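PDB 3G8W: lactococcal prophage ps3 protein 05 from Staphylococcus epidermidis ATCC 12228, which is probably an acetyltransferase of the GNAT family, expected to transfer an acetyl group from acetyl-CoA to an acceptor not yet identified. Local coordinates for residues L141-N146 against Y154-W159. Sequence-based numbering, arbitrary orientation.
Sequences LAFEKN and YFDENW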
loop_
_atom_site.group_PDB
_atom_site.type_symbol
_atom_site.label_atom_id
_atom_site.label_comp_id
_atom_site.label_asym_id
_atom_site.label_seq_id
_atom_site.Cartn_x
_atom_site.Cartn_y
_atom_site.Cartn_z
ATOM N N LEU B 141 14.861 3.606 -3.844
ATOM C CA LEU B 141 14.328 3.860 -2.502
ATOM C C LEU B 141 14.652 2.679 -1.599
ATOM O O LEU B 141 15.275 2.837 -0.582
ATOM C CB LEU B 141 12.814 4.044 -2.561
ATOM C CG LEU B 141 12.089 4.351 -1.244
ATOM C CD1 LEU B 141 12.404 5.759 -0.701
ATOM C CD2 LEU B 141 10.605 4.189 -1.428
ATOM N N ALA B 142 14.221 1.490 -2.002
ATOM C CA ALA B 142 14.357 0.286 -1.214
ATOM C C ALA B 142 14.460 -0.999 -2.052
ATOM O O ALA B 142 14.158 -1.041 -3.229
ATOM C CB ALA B 142 13.221 0.188 -0.287
ATOM N N PHE B 143 14.903 -2.057 -1.410
ATOM C CA PHE B 143 15.027 -3.335 -2.055
ATOM C C PHE B 143 14.322 -4.382 -1.204
ATOM O O PHE B 143 14.641 -4.557 -0.045
ATOM C CB PHE B 143 16.501 -3.669 -2.239
ATOM C CG PHE B 143 16.735 -5.071 -2.652
ATOM C CD1 PHE B 143 16.212 -5.549 -3.850
ATOM C CD2 PHE B 143 17.473 -5.932 -1.842
ATOM C CE1 PHE B 143 16.422 -6.867 -4.244
ATOM C CE2 PHE B 143 17.689 -7.247 -2.234
ATOM C CZ PHE B 143 17.158 -7.705 -3.450
ATOM N N GLU B 144 13.366 -5.075 -1.794
ATOM C CA GLU B 144 12.497 -5.975 -1.047
ATOM C C GLU B 144 12.583 -7.428 -1.553
ATOM O O GLU B 144 12.050 -7.786 -2.623
ATOM C CB GLU B 144 11.063 -5.443 -1.094
ATOM C CG GLU B 144 10.152 -5.998 -0.019
ATOM C CD GLU B 144 8.638 -5.810 -0.304
ATOM O OE1 GLU B 144 8.207 -4.826 -0.965
ATOM O OE2 GLU B 144 7.861 -6.665 0.163
ATOM N N LYS B 145 13.274 -8.247 -0.763
ATOM C CA LYS B 145 13.297 -9.720 -0.926
ATOM C C LYS B 145 11.869 -10.274 -0.905
ATOM O O LYS B 145 11.028 -9.792 -0.141
ATOM C CB LYS B 145 14.181 -10.412 0.138
ATOM C CG LYS B 145 15.706 -10.058 0.078
ATOM C CD LYS B 145 16.725 -11.239 0.358
ATOM C CE LYS B 145 16.770 -11.865 1.815
ATOM N NZ LYS B 145 16.274 -10.977 3.012
ATOM N N ASN B 146 11.577 -11.222 -1.795
ATOM C CA ASN B 146 10.284 -11.902 -1.806
ATOM C C ASN B 146 9.097 -10.974 -1.706
ATOM O O ASN B 146 8.112 -11.288 -1.048
ATOM C CB ASN B 146 10.194 -12.884 -0.652
ATOM C CG ASN B 146 11.471 -13.633 -0.438
ATOM O OD1 ASN B 146 11.987 -13.642 0.669
ATOM N ND2 ASN B 146 12.011 -14.251 -1.493
ATOM N N TYR B 154 9.220 -17.248 -5.617
ATOM C CA TYR B 154 9.289 -15.838 -5.132
ATOM C C TYR B 154 10.009 -14.854 -6.052
ATOM O O TYR B 154 10.802 -15.252 -6.862
ATOM C CB TYR B 154 9.949 -15.765 -3.747
ATOM C CG TYR B 154 9.209 -16.457 -2.623
ATOM C CD1 TYR B 154 8.388 -15.731 -1.747
ATOM C CD2 TYR B 154 9.350 -17.828 -2.421
ATOM C CE1 TYR B 154 7.737 -16.342 -0.722
ATOM C CE2 TYR B 154 8.688 -18.461 -1.391
ATOM C CZ TYR B 154 7.885 -17.715 -0.549
ATOM O OH TYR B 154 7.233 -18.360 0.466
ATOM N N PHE B 155 9.736 -13.568 -5.891
ATOM C CA PHE B 155 10.398 -12.525 -6.664
ATOM C C PHE B 155 10.734 -11.294 -5.825
ATOM O O PHE B 155 9.893 -10.775 -5.100
ATOM C CB PHE B 155 9.534 -12.120 -7.863
ATOM C CG PHE B 155 9.145 -13.272 -8.715
ATOM C CD1 PHE B 155 9.982 -13.694 -9.748
ATOM C CD2 PHE B 155 7.972 -13.978 -8.457
ATOM C CE1 PHE B 155 9.654 -14.804 -10.541
ATOM C CE2 PHE B 155 7.621 -15.086 -9.232
ATOM C CZ PHE B 155 8.465 -15.504 -10.281
ATOM N N ASP B 156 11.977 -10.845 -5.917
ATOM C CA ASP B 156 12.422 -9.612 -5.270
ATOM C C ASP B 156 11.968 -8.369 -6.040
ATOM O O ASP B 156 11.738 -8.427 -7.246
ATOM C CB ASP B 156 13.949 -9.604 -5.122
ATOM C CG ASP B 156 14.457 -10.771 -4.334
ATOM O OD1 ASP B 156 13.699 -11.362 -3.530
ATOM O OD2 ASP B 156 15.639 -11.101 -4.510
ATOM N N GLU B 157 11.841 -7.243 -5.355
ATOM C CA GLU B 157 11.478 -6.035 -6.076
ATOM C C GLU B 157 12.334 -4.864 -5.661
ATOM O O GLU B 157 12.754 -4.760 -4.494
ATOM C CB GLU B 157 9.972 -5.696 -5.935
ATOM C CG GLU B 157 9.045 -6.530 -6.853
ATOM C CD GLU B 157 7.537 -6.269 -6.636
ATOM O OE1 GLU B 157 6.698 -6.869 -7.366
ATOM O OE2 GLU B 157 7.188 -5.477 -5.735
ATOM N N ASN B 158 12.600 -3.998 -6.631
ATOM C CA ASN B 158 13.287 -2.752 -6.360
ATOM C C ASN B 158 12.245 -1.676 -6.385
ATOM O O ASN B 158 11.458 -1.566 -7.323
ATOM C CB ASN B 158 14.414 -2.465 -7.354
ATOM C CG ASN B 158 15.722 -3.159 -6.986
ATOM O OD1 ASN B 158 16.143 -4.086 -7.658
ATOM N ND2 ASN B 158 16.358 -2.716 -5.915
ATOM N N TRP B 159 12.210 -0.917 -5.307
ATOM C CA TRP B 159 11.307 0.167 -5.199
ATOM C C TRP B 159 12.053 1.395 -5.618
ATOM O O TRP B 159 13.113 1.723 -5.055
ATOM C CB TRP B 159 10.825 0.317 -3.771
ATOM C CG TRP B 159 9.727 -0.623 -3.392
ATOM C CD1 TRP B 159 9.876 -1.871 -2.892
ATOM C CD2 TRP B 159 8.318 -0.374 -3.429
ATOM N NE1 TRP B 159 8.650 -2.422 -2.618
ATOM C CE2 TRP B 159 7.677 -1.523 -2.930
ATOM C CE3 TRP B 159 7.535 0.717 -3.823
ATOM C CZ2 TRP B 159 6.289 -1.633 -2.820
ATOM C CZ3 TRP B 159 6.123 0.621 -3.702
ATOM C CH2 TRP B 159 5.522 -0.561 -3.216
#
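The C-terminal beta hairpin of the GNAT fold pairs Ala142, Phe143 and Glu144 antiparallel with Trp159, Asn158 and Glu157, strand 139-150 being the outermost within this chain at that end of the sheet. A classic beta bulge opens the pairing: Leu141 and Ala142 both face Trp159, whose O accepts from Leu141 N (2.8 Å) and, at greater length, Ala142 N (3.3 Å). Ala142 O takes Trp159 N in return, and Glu144 and Glu157 exchange two backbone bonds. On the face of Ala142 and Trp159, the extended Glu144 side chain runs beside the indole; Trp159 NE1 donates to Glu144 OE1 (3.0 Å) at the ring edge, carboxylate and ring nearly coplanar (13°). On the other face the Phe143 ring, its CG anti to the backbone N (chi1 169°), reaches Asp156 CB through CE1 (3.8 Å) and Asn158 ND2 through CD1 (3.5 Å); Asn158 OD1 is hydrogen-bonded to Lys130. Where the chain turns, Asn146 N gives its hydrogen to Asp156 OD1 (2.7 Å), met on the anti side of the carboxylate. Glu144 OE2 forms a salt bridge with Lys83 of the second subunit, so this buried carboxylate is gripped through both oxygens, which probably favours its charged form, though nearby Glu157, held by Ser148, would partly oppose this.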